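Local coordinates for protein anopheles gambiae adenosine kinase (Anopheles gambiae, PDB 3LOO) that catalyses the phosphorylation of adenosine to AMP with ATP as phosphate donor, as a member of the pfkB carbohydrate kinase family, at residues Gln91-Arg96 with Phe323-Leu328; Thr99-Gly104 with Asn125-Arg130; Asn158-Glu163 with Thr188-Ser193; Gln178-Ser183 with Thr204-Met209. All blocks are in the same frame, centred on the assembly; numbering follows the deposited sequence.

Interaction 1: residues Gln91-Arg96 with Phe323-Leu328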
loop_
_atom_site.group_PDB
_atom_site.type_symbol
_atom_site.label_atom_id
_atom_site.label_comp_id
_atom_site.label_asym_id
_atom_site.label_seq_id
_atom_site.Cartn_x
_atom_site.Cartn_y
_atom_site.Cartn_z
ATOM N N GLN A 91 5.117 -3.880 -11.776
ATOM C CA GLN A 91 5.517 -4.933 -12.700
ATOM C C GLN A 91 4.858 -4.804 -14.094
ATOM O O GLN A 91 5.506 -5.032 -15.148
ATOM C CB GLN A 91 5.205 -6.289 -12.070
ATOM C CG GLN A 91 6.278 -6.729 -11.112
ATOM C CD GLN A 91 7.617 -7.047 -11.816
ATOM O OE1 GLN A 91 7.694 -7.193 -13.045
ATOM N NE2 GLN A 91 8.649 -7.182 -11.031
ATOM N N TRP A 92 3.593 -4.414 -14.098
ATOM C CA TRP A 92 2.867 -4.279 -15.346
ATOM C C TRP A 92 3.557 -3.212 -16.191
ATOM O O TRP A 92 3.828 -3.416 -17.384
ATOM C CB TRP A 92 1.397 -3.949 -15.094
ATOM C CG TRP A 92 0.703 -3.540 -16.365
ATOM C CD1 TRP A 92 0.459 -4.331 -17.472
ATOM C CD2 TRP A 92 0.183 -2.253 -16.675
ATOM N NE1 TRP A 92 -0.186 -3.603 -18.447
ATOM C CE2 TRP A 92 -0.366 -2.324 -17.986
ATOM C CE3 TRP A 92 0.120 -1.041 -15.979
ATOM C CZ2 TRP A 92 -0.953 -1.220 -18.615
ATOM C CZ3 TRP A 92 -0.483 0.060 -16.608
ATOM C CH2 TRP A 92 -1.009 -0.047 -17.915
ATOM N N ILE A 93 3.885 -2.088 -15.557
ATOM C CA ILE A 93 4.628 -1.006 -16.222
ATOM C C ILE A 93 6.052 -1.452 -16.625
ATOM O O ILE A 93 6.493 -1.219 -17.743
ATOM C CB ILE A 93 4.646 0.282 -15.344
ATOM C CG1 ILE A 93 3.206 0.785 -15.107
ATOM C CG2 ILE A 93 5.568 1.382 -15.954
ATOM C CD1 ILE A 93 3.076 1.803 -14.032
ATOM N N LEU A 94 6.761 -2.126 -15.736
ATOM C CA LEU A 94 8.116 -2.548 -16.044
ATOM C C LEU A 94 8.191 -3.534 -17.216
ATOM O O LEU A 94 9.135 -3.474 -18.014
ATOM C CB LEU A 94 8.739 -3.196 -14.815
ATOM C CG LEU A 94 9.780 -2.502 -13.917
ATOM C CD1 LEU A 94 10.050 -1.004 -14.149
ATOM C CD2 LEU A 94 9.570 -2.885 -12.427
ATOM N N GLN A 95 7.227 -4.454 -17.318
ATOM C CA GLN A 95 7.311 -5.527 -18.327
ATOM C C GLN A 95 8.628 -6.310 -18.207
ATOM O O GLN A 95 9.296 -6.630 -19.189
ATOM C CB GLN A 95 7.136 -4.949 -19.738
ATOM C CG GLN A 95 5.715 -4.353 -19.985
ATOM C CD GLN A 95 4.620 -5.424 -20.037
ATOM O OE1 GLN A 95 3.613 -5.361 -19.304
ATOM N NE2 GLN A 95 4.803 -6.417 -20.908
ATOM N N ARG A 96 9.037 -6.577 -16.983
ATOM C CA ARG A 96 10.225 -7.381 -16.769
ATOM C C ARG A 96 9.953 -8.126 -15.485
ATOM O O ARG A 96 10.118 -7.543 -14.396
ATOM C CB ARG A 96 11.489 -6.524 -16.689
ATOM C CG ARG A 96 12.700 -7.362 -16.430
ATOM C CD ARG A 96 13.895 -6.512 -15.987
ATOM N NE ARG A 96 15.028 -7.417 -15.855
ATOM C CZ ARG A 96 15.160 -8.344 -14.919
ATOM N NH1 ARG A 96 14.230 -8.499 -13.970
ATOM N NH2 ARG A 96 16.236 -9.118 -14.917
ATOM N N PHE A 323 4.827 5.214 -9.554
ATOM C CA PHE A 323 5.974 5.901 -8.949
ATOM C C PHE A 323 7.184 4.978 -8.837
ATOM O O PHE A 323 8.322 5.359 -9.228
ATOM C CB PHE A 323 5.600 6.454 -7.554
ATOM C CG PHE A 323 6.738 7.172 -6.839
ATOM C CD1 PHE A 323 6.797 8.572 -6.833
ATOM C CD2 PHE A 323 7.723 6.462 -6.176
ATOM C CE1 PHE A 323 7.837 9.258 -6.185
ATOM C CE2 PHE A 323 8.753 7.129 -5.508
ATOM C CZ PHE A 323 8.817 8.535 -5.513
ATOM N N LEU A 324 6.958 3.780 -8.306
ATOM C CA LEU A 324 8.061 2.811 -8.064
ATOM C C LEU A 324 8.632 2.300 -9.410
ATOM O O LEU A 324 9.820 2.044 -9.514
ATOM C CB LEU A 324 7.579 1.609 -7.235
ATOM C CG LEU A 324 7.312 1.860 -5.735
ATOM C CD1 LEU A 324 6.635 0.661 -5.153
ATOM C CD2 LEU A 324 8.631 2.104 -5.001
ATOM N N ALA A 325 7.779 2.116 -10.415
ATOM C CA ALA A 325 8.270 1.686 -11.735
ATOM C C ALA A 325 9.319 2.674 -12.304
ATOM O O ALA A 325 10.292 2.269 -12.979
ATOM C CB ALA A 325 7.111 1.519 -12.691
ATOM N N GLN A 326 9.110 3.970 -12.074
ATOM C CA GLN A 326 10.047 4.970 -12.576
ATOM C C GLN A 326 11.247 5.117 -11.674
ATOM O O GLN A 326 12.342 5.398 -12.158
ATOM C CB GLN A 326 9.375 6.322 -12.815
ATOM C CG GLN A 326 8.282 6.240 -13.873
ATOM C CD GLN A 326 8.731 5.524 -15.157
ATOM O OE1 GLN A 326 9.878 5.640 -15.586
ATOM N NE2 GLN A 326 7.819 4.786 -15.773
ATOM N N LEU A 327 11.040 4.913 -10.369
ATOM C CA LEU A 327 12.101 5.058 -9.385
ATOM C C LEU A 327 13.178 4.005 -9.644
ATOM O O LEU A 327 14.375 4.302 -9.558
ATOM C CB LEU A 327 11.551 4.872 -7.955
ATOM C CG LEU A 327 12.535 5.163 -6.818
ATOM C CD1 LEU A 327 12.865 6.664 -6.752
ATOM C CD2 LEU A 327 12.029 4.665 -5.424
ATOM N N LEU A 328 12.731 2.782 -9.936
ATOM C CA LEU A 328 13.608 1.660 -10.259
ATOM C C LEU A 328 14.430 1.918 -11.535
ATOM O O LEU A 328 15.515 1.397 -11.665
ATOM C CB LEU A 328 12.815 0.335 -10.354
ATOM C CG LEU A 328 12.703 -0.480 -9.045
ATOM C CD1 LEU A 328 12.136 0.339 -7.887
ATOM C CD2 LEU A 328 11.863 -1.745 -9.244
#
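Beside the aliphatic contact of Ile93 and Leu94 with Ala325, the flat group that is met is a peptide, not a ring: the peptide oxygen of Ala325 lies 3.5 Å from Leu94 CD1. The bent side chain of Gln326 crosses that of Ile93 at about a right angle. The rings of the two segments turn elsewhere: Trp92 packs edge-to-face with Phe355, and Phe323 does so with Phe236.

At Ala325, whose side chain is a single methyl, the helices approach closely, its CA lying 6.0 Å from that of Leu94. Its CB faces Ile93 CG2 at 3.6 Å, a methyl placed there because CG2 runs anti to the backbone N (chi1 -61°, measured to CG1). Leu94 is modelled away from the staggered positions (chi1 -104°, chi2 9°), and its branches part company: CD1 rests on Ala325, whereas CD2 reaches Leu328 CD2 at 4.1 Å. The contact is one of apolar packing, with no hydrogen bond identified across it. Gln95, the first residue beyond the first helix, takes positive phi; its N still bonds Gln91 O.

Trp342 of helix 333-350 also covers Ile93, while Leu328 touches Phe179 on the sheet. Such neighbouring helices layered on one face of a central sheet are typical of the alpha/beta/alpha fold of ribokinase-like enzymes.

Interaction 2: residues Thr99-Gly104 with Asn125-Arg130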
loop_
_atom_site.group_PDB
_atom_site.type_symbol
_atom_site.label_atom_id
_atom_site.label_comp_id
_atom_site.label_asym_id
_atom_site.label_seq_id
_atom_site.Cartn_x
_atom_site.Cartn_y
_atom_site.Cartn_z
ATOM N N THR A 99 11.343 -8.389 -11.183
ATOM C CA THR A 99 11.988 -7.151 -10.770
ATOM C C THR A 99 11.544 -6.785 -9.316
ATOM O O THR A 99 12.339 -6.235 -8.551
ATOM C CB THR A 99 11.749 -5.985 -11.761
ATOM O OG1 THR A 99 12.136 -6.393 -13.081
ATOM C CG2 THR A 99 12.601 -4.779 -11.409
ATOM N N ALA A 100 10.290 -7.110 -8.964
ATOM C CA ALA A 100 9.785 -6.902 -7.591
ATOM C C ALA A 100 9.477 -8.221 -6.889
ATOM O O ALA A 100 8.954 -9.173 -7.510
ATOM C CB ALA A 100 8.555 -5.973 -7.584
ATOM N N ILE A 101 9.848 -8.287 -5.610
ATOM C CA ILE A 101 9.580 -9.425 -4.753
ATOM C C ILE A 101 8.530 -9.030 -3.672
ATOM O O ILE A 101 8.662 -7.968 -3.066
ATOM C CB ILE A 101 10.861 -9.871 -4.030
ATOM C CG1 ILE A 101 11.910 -10.380 -5.059
ATOM C CG2 ILE A 101 10.547 -10.987 -3.043
ATOM C CD1 ILE A 101 13.289 -10.460 -4.440
ATOM N N PHE A 102 7.504 -9.862 -3.477
ATOM C CA PHE A 102 6.492 -9.613 -2.441
ATOM C C PHE A 102 6.596 -10.624 -1.285
ATOM O O PHE A 102 6.596 -11.834 -1.519
ATOM C CB PHE A 102 5.052 -9.589 -3.035
ATOM C CG PHE A 102 3.957 -9.362 -1.965
ATOM C CD1 PHE A 102 3.726 -8.098 -1.452
ATOM C CD2 PHE A 102 3.224 -10.403 -1.480
ATOM C CE1 PHE A 102 2.768 -7.867 -0.446
ATOM C CE2 PHE A 102 2.239 -10.189 -0.453
ATOM C CZ PHE A 102 2.024 -8.908 0.052
ATOM N N PHE A 103 6.661 -10.121 -0.047
ATOM C CA PHE A 103 6.574 -10.967 1.150
ATOM C C PHE A 103 5.279 -10.663 1.915
ATOM O O PHE A 103 4.984 -9.491 2.207
ATOM C CB PHE A 103 7.728 -10.744 2.133
ATOM C CG PHE A 103 9.092 -11.154 1.628
ATOM C CD1 PHE A 103 9.368 -12.489 1.303
ATOM C CD2 PHE A 103 10.118 -10.219 1.572
ATOM C CE1 PHE A 103 10.635 -12.881 0.878
ATOM C CE2 PHE A 103 11.414 -10.598 1.151
ATOM C CZ PHE A 103 11.655 -11.948 0.807
ATOM N N GLY A 104 4.548 -11.717 2.252
ATOM C CA GLY A 104 3.390 -11.633 3.150
ATOM C C GLY A 104 2.891 -13.056 3.345
ATOM O O GLY A 104 3.438 -13.993 2.734
ATOM N N ASN A 125 7.519 -11.642 -8.258
ATOM C CA ASN A 125 8.057 -12.802 -7.605
ATOM C C ASN A 125 7.400 -12.856 -6.212
ATOM O O ASN A 125 7.832 -12.165 -5.287
ATOM C CB ASN A 125 9.591 -12.714 -7.515
ATOM C CG ASN A 125 10.199 -13.891 -6.782
ATOM O OD1 ASN A 125 9.478 -14.781 -6.346
ATOM N ND2 ASN A 125 11.534 -13.910 -6.642
ATOM N N VAL A 126 6.371 -13.689 -6.062
ATOM C CA VAL A 126 5.690 -13.775 -4.771
ATOM C C VAL A 126 6.383 -14.790 -3.881
ATOM O O VAL A 126 6.627 -15.916 -4.287
ATOM C CB VAL A 126 4.175 -14.123 -4.855
ATOM C CG1 VAL A 126 3.503 -13.262 -5.898
ATOM C CG2 VAL A 126 3.997 -15.551 -5.154
ATOM N N GLN A 127 6.700 -14.358 -2.680
ATOM C CA GLN A 127 7.385 -15.218 -1.721
ATOM C C GLN A 127 6.534 -15.307 -0.466
ATOM O O GLN A 127 6.873 -14.772 0.589
ATOM C CB GLN A 127 8.785 -14.681 -1.489
ATOM C CG GLN A 127 9.654 -14.780 -2.751
ATOM C CD GLN A 127 10.066 -16.212 -3.089
ATOM O OE1 GLN A 127 10.116 -16.597 -4.267
ATOM N NE2 GLN A 127 10.393 -16.999 -2.064
ATOM N N TYR A 128 5.365 -15.928 -0.642
ATOM C CA TYR A 128 4.370 -16.045 0.437
ATOM C C TYR A 128 4.835 -17.023 1.516
ATOM O O TYR A 128 5.256 -18.136 1.204
ATOM C CB TYR A 128 3.022 -16.566 -0.081
ATOM C CG TYR A 128 2.198 -15.674 -1.002
ATOM C CD1 TYR A 128 2.260 -14.264 -0.968
ATOM C CD2 TYR A 128 1.330 -16.263 -1.913
ATOM C CE1 TYR A 128 1.450 -13.490 -1.850
ATOM C CE2 TYR A 128 0.512 -15.501 -2.758
ATOM C CZ TYR A 128 0.578 -14.123 -2.729
ATOM O OH TYR A 128 -0.244 -13.420 -3.630
ATOM N N GLN A 129 4.738 -16.609 2.772
ATOM C CA GLN A 129 4.683 -17.539 3.889
ATOM C C GLN A 129 3.287 -18.210 3.864
ATOM O O GLN A 129 2.316 -17.639 3.371
ATOM C CB GLN A 129 4.916 -16.780 5.212
ATOM C CG GLN A 129 5.008 -17.636 6.475
ATOM C CD GLN A 129 5.424 -16.826 7.694
ATOM O OE1 GLN A 129 5.406 -15.605 7.680
ATOM N NE2 GLN A 129 5.793 -17.512 8.760
ATOM N N ARG A 130 3.207 -19.437 4.366
ATOM C CA ARG A 130 1.978 -20.228 4.304
ATOM C C ARG A 130 1.526 -20.515 5.708
ATOM O O ARG A 130 2.302 -20.992 6.523
ATOM C CB ARG A 130 2.192 -21.572 3.582
ATOM C CG ARG A 130 2.493 -21.461 2.130
ATOM C CD ARG A 130 1.288 -20.945 1.491
ATOM N NE ARG A 130 1.504 -20.695 0.086
ATOM C CZ ARG A 130 0.534 -20.723 -0.823
ATOM N NH1 ARG A 130 -0.735 -21.049 -0.473
ATOM N NH2 ARG A 130 0.858 -20.457 -2.083
#
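Phe102 holds CG anti to its backbone N (chi1 179°) and Tyr128 holds CG anti to its carbonyl carbon (chi1 -68°), which brings their rings together edge to edge, Phe102 CD2 lying 3.6 Å from Tyr128 CE1. The two strands are the parallel pair of a beta-alpha-beta unit whose connecting helix is 110-122. Asn125 N donates to Ala100 O (3.0 Å), Phe102 N to Asn125 O (2.9 Å), and Gln127 N to Phe102 O (2.8 Å), so that Phe102 is gripped through both its N and its O. Further along, Gln129 N donates to Gly104 O.

Val126 CB sits over the centre of the Tyr128 ring, and the Tyr128 hydroxyl finds its partner in Gln84 of helix 82-94. On the sheet face carrying Ile101 and Phe103, helix 168-176 covers the side chains. There Ile101 CG2 lies above one face of the Phe103 ring, toward its rim, and Gln127 CB packs against Phe103 CE1 at 3.5 Å.

Interaction 3: residues Asn158-Glu163 with Thr188-Ser193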
loop_
_atom_site.group_PDB
_atom_site.type_symbol
_atom_site.label_atom_id
_atom_site.label_comp_id
_atom_site.label_asym_id
_atom_site.label_seq_id
_atom_site.Cartn_x
_atom_site.Cartn_y
_atom_site.Cartn_z
ATOM N N ASN A 158 -2.115 -12.143 9.109
ATOM C CA ASN A 158 -1.654 -11.947 10.478
ATOM C C ASN A 158 -0.710 -13.039 10.985
ATOM O O ASN A 158 -0.081 -12.858 12.030
ATOM C CB ASN A 158 -2.824 -11.766 11.470
ATOM C CG ASN A 158 -2.578 -10.641 12.449
ATOM O OD1 ASN A 158 -1.500 -10.530 13.066
ATOM N ND2 ASN A 158 -3.546 -9.785 12.589
ATOM N N ASP A 159 -0.582 -14.149 10.268
ATOM C CA ASP A 159 0.350 -15.188 10.678
ATOM C C ASP A 159 1.772 -14.979 10.187
ATOM O O ASP A 159 2.570 -15.878 10.287
ATOM C CB ASP A 159 -0.160 -16.573 10.250
ATOM C CG ASP A 159 -1.487 -16.946 10.937
ATOM O OD1 ASP A 159 -1.850 -16.280 11.916
ATOM O OD2 ASP A 159 -2.182 -17.873 10.481
ATOM N N PHE A 160 2.094 -13.803 9.641
ATOM C CA PHE A 160 3.432 -13.539 9.155
ATOM C C PHE A 160 4.404 -13.512 10.335
ATOM O O PHE A 160 4.106 -12.909 11.357
ATOM C CB PHE A 160 3.486 -12.191 8.436
ATOM C CG PHE A 160 4.834 -11.871 7.838
ATOM C CD1 PHE A 160 5.111 -12.213 6.519
ATOM C CD2 PHE A 160 5.819 -11.228 8.585
ATOM C CE1 PHE A 160 6.361 -11.953 5.953
ATOM C CE2 PHE A 160 7.064 -10.951 8.023
ATOM C CZ PHE A 160 7.329 -11.305 6.699
ATOM N N THR A 161 5.577 -14.118 10.164
ATOM C CA THR A 161 6.600 -14.090 11.222
ATOM C C THR A 161 7.948 -13.631 10.690
ATOM O O THR A 161 8.314 -13.961 9.556
ATOM C CB THR A 161 6.787 -15.454 11.917
ATOM O OG1 THR A 161 7.116 -16.444 10.938
ATOM C CG2 THR A 161 5.566 -15.862 12.640
ATOM N N PRO A 162 8.708 -12.894 11.525
ATOM C CA PRO A 162 10.060 -12.454 11.147
ATOM C C PRO A 162 10.929 -13.599 10.633
ATOM O O PRO A 162 11.830 -13.380 9.837
ATOM C CB PRO A 162 10.631 -11.918 12.463
ATOM C CG PRO A 162 9.430 -11.462 13.237
ATOM C CD PRO A 162 8.289 -12.354 12.842
ATOM N N GLU A 163 10.636 -14.814 11.083
ATOM C CA GLU A 163 11.412 -15.975 10.709
ATOM C C GLU A 163 11.322 -16.235 9.203
ATOM O O GLU A 163 12.282 -16.696 8.610
ATOM C CB GLU A 163 10.983 -17.234 11.497
ATOM C CG GLU A 163 10.017 -17.050 12.727
ATOM C CD GLU A 163 10.499 -16.053 13.786
ATOM O OE1 GLU A 163 11.618 -16.227 14.325
ATOM O OE2 GLU A 163 9.749 -15.094 14.086
ATOM N N THR A 188 0.005 -3.790 11.614
ATOM C CA THR A 188 -0.946 -4.650 12.343
ATOM C C THR A 188 -0.318 -6.019 12.527
ATOM O O THR A 188 -0.484 -6.675 13.568
ATOM C CB THR A 188 -2.282 -4.826 11.553
ATOM O OG1 THR A 188 -2.819 -3.546 11.268
ATOM C CG2 THR A 188 -3.322 -5.670 12.334
ATOM N N VAL A 189 0.442 -6.443 11.517
ATOM C CA VAL A 189 0.893 -7.819 11.466
ATOM C C VAL A 189 2.320 -8.009 11.989
ATOM O O VAL A 189 2.574 -8.967 12.703
ATOM C CB VAL A 189 0.747 -8.385 10.032
ATOM C CG1 VAL A 189 1.402 -9.700 9.923
ATOM C CG2 VAL A 189 -0.757 -8.468 9.660
ATOM N N SER A 190 3.250 -7.143 11.589
ATOM C CA SER A 190 4.637 -7.313 12.011
ATOM C C SER A 190 5.393 -6.026 11.890
ATOM O O SER A 190 6.220 -5.858 10.965
ATOM C CB SER A 190 5.352 -8.403 11.165
ATOM O OG SER A 190 6.535 -8.843 11.834
ATOM N N PHE A 191 5.123 -5.105 12.807
ATOM C CA PHE A 191 5.884 -3.871 12.848
ATOM C C PHE A 191 7.385 -4.168 13.009
ATOM O O PHE A 191 8.232 -3.430 12.508
ATOM C CB PHE A 191 5.413 -2.923 13.978
ATOM C CG PHE A 191 6.318 -1.740 14.165
ATOM C CD1 PHE A 191 6.370 -0.730 13.203
ATOM C CD2 PHE A 191 7.151 -1.646 15.288
ATOM C CE1 PHE A 191 7.221 0.336 13.348
ATOM C CE2 PHE A 191 8.006 -0.556 15.448
ATOM C CZ PHE A 191 8.043 0.426 14.485
ATOM N N GLU A 192 7.681 -5.211 13.772
ATOM C CA GLU A 192 9.047 -5.603 14.120
ATOM C C GLU A 192 9.839 -5.945 12.815
ATOM O O GLU A 192 11.008 -5.589 12.677
ATOM C CB GLU A 192 8.897 -6.816 15.023
ATOM C CG GLU A 192 10.085 -7.368 15.737
ATOM C CD GLU A 192 9.930 -8.887 15.921
ATOM O OE1 GLU A 192 8.781 -9.396 15.895
ATOM O OE2 GLU A 192 10.962 -9.584 16.043
ATOM N N SER A 193 9.174 -6.593 11.855
ATOM C CA SER A 193 9.799 -6.889 10.549
ATOM C C SER A 193 10.014 -5.610 9.755
ATOM O O SER A 193 11.086 -5.422 9.187
ATOM C CB SER A 193 8.956 -7.856 9.708
ATOM O OG SER A 193 8.857 -9.122 10.284
#
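The loop leading from strand 147-153 to helix 168-176 packs, through Asn158, Phe160 and Pro162, on the start of helix 187-203, close to the bound diadenosine tetraphosphate; the Thr188 side chain lies about 6 Å from that ligand. Val189 is the apolar centre. Its CG1 touches Phe160 CB at 3.6 Å and its CG2 lies 3.7 Å from Asn158 CA, the Asn158 and Val189 side chains sliding past each other in opposite directions. With CG anti to the backbone N (chi1 -177°), the Phe160 ring runs along the helix, and Ser193 OG meets its edge, in plane, 3.4 Å from CE2. Pro162 CG comes 3.4 Å from Glu192 OE1, crossing that side chain at about a right angle. Phe186 adds an edge-to-face partner for Phe160.

No hydrogen bond links the two segments. Instead Ser190 OG and Ser193 OG bond each other (2.8 Å), and this one bond, of undecided direction, is consistent with both hydroxyls lying against the carbon of Phe160 and Pro162.

Interaction 4: residues Gln178-Ser183 with Thr204-Met209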
loop_
_atom_site.group_PDB
_atom_site.type_symbol
_atom_site.label_atom_id
_atom_site.label_comp_id
_atom_site.label_asym_id
_atom_site.label_seq_id
_atom_site.Cartn_x
_atom_site.Cartn_y
_atom_site.Cartn_z
ATOM N N GLN A 178 17.467 -3.211 -3.689
ATOM C CA GLN A 178 17.960 -1.828 -3.617
ATOM C C GLN A 178 16.926 -0.875 -3.032
ATOM O O GLN A 178 17.264 0.256 -2.672
ATOM C CB GLN A 178 18.436 -1.350 -5.005
ATOM C CG GLN A 178 19.511 -2.298 -5.604
ATOM C CD GLN A 178 20.012 -1.905 -6.999
ATOM O OE1 GLN A 178 19.223 -1.712 -7.935
ATOM N NE2 GLN A 178 21.346 -1.831 -7.149
ATOM N N PHE A 179 15.669 -1.334 -2.943
ATOM C CA PHE A 179 14.496 -0.494 -2.579
ATOM C C PHE A 179 13.536 -1.344 -1.743
ATOM O O PHE A 179 13.333 -2.545 -2.041
ATOM C CB PHE A 179 13.713 -0.036 -3.819
ATOM C CG PHE A 179 14.534 0.756 -4.813
ATOM C CD1 PHE A 179 14.676 2.143 -4.681
ATOM C CD2 PHE A 179 15.153 0.106 -5.895
ATOM C CE1 PHE A 179 15.452 2.865 -5.593
ATOM C CE2 PHE A 179 15.910 0.815 -6.815
ATOM C CZ PHE A 179 16.068 2.199 -6.665
ATOM N N PHE A 180 12.911 -0.719 -0.741
ATOM C CA PHE A 180 12.002 -1.420 0.169
ATOM C C PHE A 180 10.739 -0.595 0.318
ATOM O O PHE A 180 10.805 0.642 0.421
ATOM C CB PHE A 180 12.637 -1.657 1.555
ATOM C CG PHE A 180 13.860 -2.527 1.523
ATOM C CD1 PHE A 180 13.748 -3.909 1.556
ATOM C CD2 PHE A 180 15.134 -1.952 1.423
ATOM C CE1 PHE A 180 14.878 -4.728 1.536
ATOM C CE2 PHE A 180 16.299 -2.752 1.374
ATOM C CZ PHE A 180 16.171 -4.154 1.423
ATOM N N TYR A 181 9.598 -1.283 0.301
ATOM C CA TYR A 181 8.299 -0.627 0.417
ATOM C C TYR A 181 7.426 -1.422 1.378
ATOM O O TYR A 181 7.253 -2.639 1.210
ATOM C CB TYR A 181 7.614 -0.463 -0.942
ATOM C CG TYR A 181 6.272 0.212 -0.863
ATOM C CD1 TYR A 181 6.121 1.464 -0.229
ATOM C CD2 TYR A 181 5.126 -0.404 -1.395
ATOM C CE1 TYR A 181 4.847 2.092 -0.138
ATOM C CE2 TYR A 181 3.874 0.188 -1.305
ATOM C CZ TYR A 181 3.737 1.445 -0.681
ATOM O OH TYR A 181 2.504 2.043 -0.615
ATOM N N VAL A 182 6.852 -0.730 2.363
ATOM C CA VAL A 182 5.999 -1.368 3.362
ATOM C C VAL A 182 4.757 -0.509 3.567
ATOM O O VAL A 182 4.847 0.700 3.504
ATOM C CB VAL A 182 6.730 -1.563 4.696
ATOM C CG1 VAL A 182 5.834 -2.282 5.707
ATOM C CG2 VAL A 182 8.012 -2.432 4.514
ATOM N N SER A 183 3.596 -1.116 3.783
ATOM C CA SER A 183 2.380 -0.301 4.049
ATOM C C SER A 183 2.252 -0.099 5.556
ATOM O O SER A 183 2.733 -0.928 6.335
ATOM C CB SER A 183 1.122 -1.004 3.548
ATOM O OG SER A 183 1.033 -2.285 4.162
ATOM N N THR A 204 22.641 0.814 5.195
ATOM C CA THR A 204 23.346 0.427 3.985
ATOM C C THR A 204 23.037 1.425 2.886
ATOM O O THR A 204 23.298 1.162 1.710
ATOM C CB THR A 204 22.957 -0.984 3.497
ATOM O OG1 THR A 204 21.534 -1.053 3.342
ATOM C CG2 THR A 204 23.396 -2.050 4.452
ATOM N N GLY A 205 22.480 2.561 3.275
ATOM C CA GLY A 205 22.106 3.614 2.343
ATOM C C GLY A 205 21.020 3.291 1.317
ATOM O O GLY A 205 20.899 3.993 0.327
ATOM N N ARG A 206 20.212 2.252 1.531
ATOM C CA ARG A 206 19.131 1.951 0.572
ATOM C C ARG A 206 17.796 2.665 0.903
ATOM O O ARG A 206 17.579 3.096 2.032
ATOM C CB ARG A 206 18.967 0.434 0.427
ATOM C CG ARG A 206 20.255 -0.260 -0.169
ATOM C CD ARG A 206 20.174 -1.763 -0.128
ATOM N NE ARG A 206 20.289 -2.308 1.210
ATOM C CZ ARG A 206 20.028 -3.564 1.552
ATOM N NH1 ARG A 206 19.594 -4.462 0.646
ATOM N NH2 ARG A 206 20.203 -3.925 2.819
ATOM N N MET A 207 16.924 2.814 -0.085
ATOM C CA MET A 207 15.654 3.501 0.138
ATOM C C MET A 207 14.621 2.635 0.858
ATOM O O MET A 207 14.398 1.474 0.500
ATOM C CB MET A 207 15.087 4.037 -1.169
ATOM C CG MET A 207 15.733 5.355 -1.604
ATOM S SD MET A 207 15.072 5.859 -3.198
ATOM C CE MET A 207 13.679 6.828 -2.631
ATOM N N PHE A 208 14.039 3.204 1.908
ATOM C CA PHE A 208 12.912 2.571 2.641
ATOM C C PHE A 208 11.735 3.548 2.501
ATOM O O PHE A 208 11.857 4.768 2.722
ATOM C CB PHE A 208 13.250 2.217 4.091
ATOM C CG PHE A 208 12.112 1.540 4.823
ATOM C CD1 PHE A 208 11.979 0.172 4.788
ATOM C CD2 PHE A 208 11.123 2.307 5.479
ATOM C CE1 PHE A 208 10.918 -0.459 5.417
ATOM C CE2 PHE A 208 10.025 1.694 6.100
ATOM C CZ PHE A 208 9.932 0.292 6.060
ATOM N N MET A 209 10.621 3.002 2.052
ATOM C CA MET A 209 9.467 3.791 1.707
ATOM C C MET A 209 8.254 3.130 2.376
ATOM O O MET A 209 8.216 1.905 2.583
ATOM C CB MET A 209 9.308 3.856 0.178
ATOM C CG MET A 209 10.585 4.410 -0.543
ATOM S SD MET A 209 10.507 4.250 -2.317
ATOM C CE MET A 209 11.067 2.552 -2.481
HETATM O O HOH W 1 18.183 2.766 -2.903
#
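Backbone hydrogen bonds carry the parallel pairing of Phe179-Tyr181 with Met207-Met209. Phe180 N donates to Met207 O (2.9 Å), Met209 N to Phe180 O (2.9 Å) and Val182 N to Met209 O (3.0 Å). Just ahead of the strand pairing, at Gln178, the two chains are spread and a water bridges them, donating to Gln178 O at 2.7 Å and accepting from Met207 N.

Among polar side chains, Arg206 bends at chi3 (-71°) and presents a guanidinium face to the edge of the Phe180 ring, the planes 81° apart, with Phe180 CZ 3.5 Å from Arg206 NH1. This edge-on approach sets it apart from a cation-pi stack. Arg206 NE bonds Thr204 OG1 in the guanidinium plane, and NH1 reaches the carbonyls of Leu174 and Ala177, which together fix the group's rotation.

Apolar contacts fill both sheet faces. Met207 SD makes a Met-aromatic contact in the plane of the Phe179 ring, 5.1 Å from its centroid, while Met209 CE touches Phe179 CB. On the other side Val182 CG2 packs on Phe208 CE1 at 3.6 Å.

Gly205 closes helix 187-203 as the C-prime residue of a Schellman motif. That helix, connecting the strands in a beta-alpha-beta unit, covers Phe180, Val182 and Phe208; helix 315-328 covers Phe179, Tyr181 and Met209, and strand 26-29 flanks 179-183.

In the fold
Interactions 2 and 4 belong to one central sheet, their centres about 15 Å apart, with strand 26-29 between the two strand pairs. Interaction 1 joins helices on one face of it, touching interaction 4 through Leu327 and Leu328 and interaction 2 through Leu94, Leu328 and Thr99. Interaction 3 lies about 14 Å from interaction 2, centre to centre, and meets it where Gln129 NE2 probably bonds Thr161 OG1. Along the chain, interaction 2 closes before 3 and 4 open; the last two alternate, since helix 187-203 connects the strands of interaction 4. Interaction 1 spans them all, bringing distant sequence together around a sheet near the bound nucleotide.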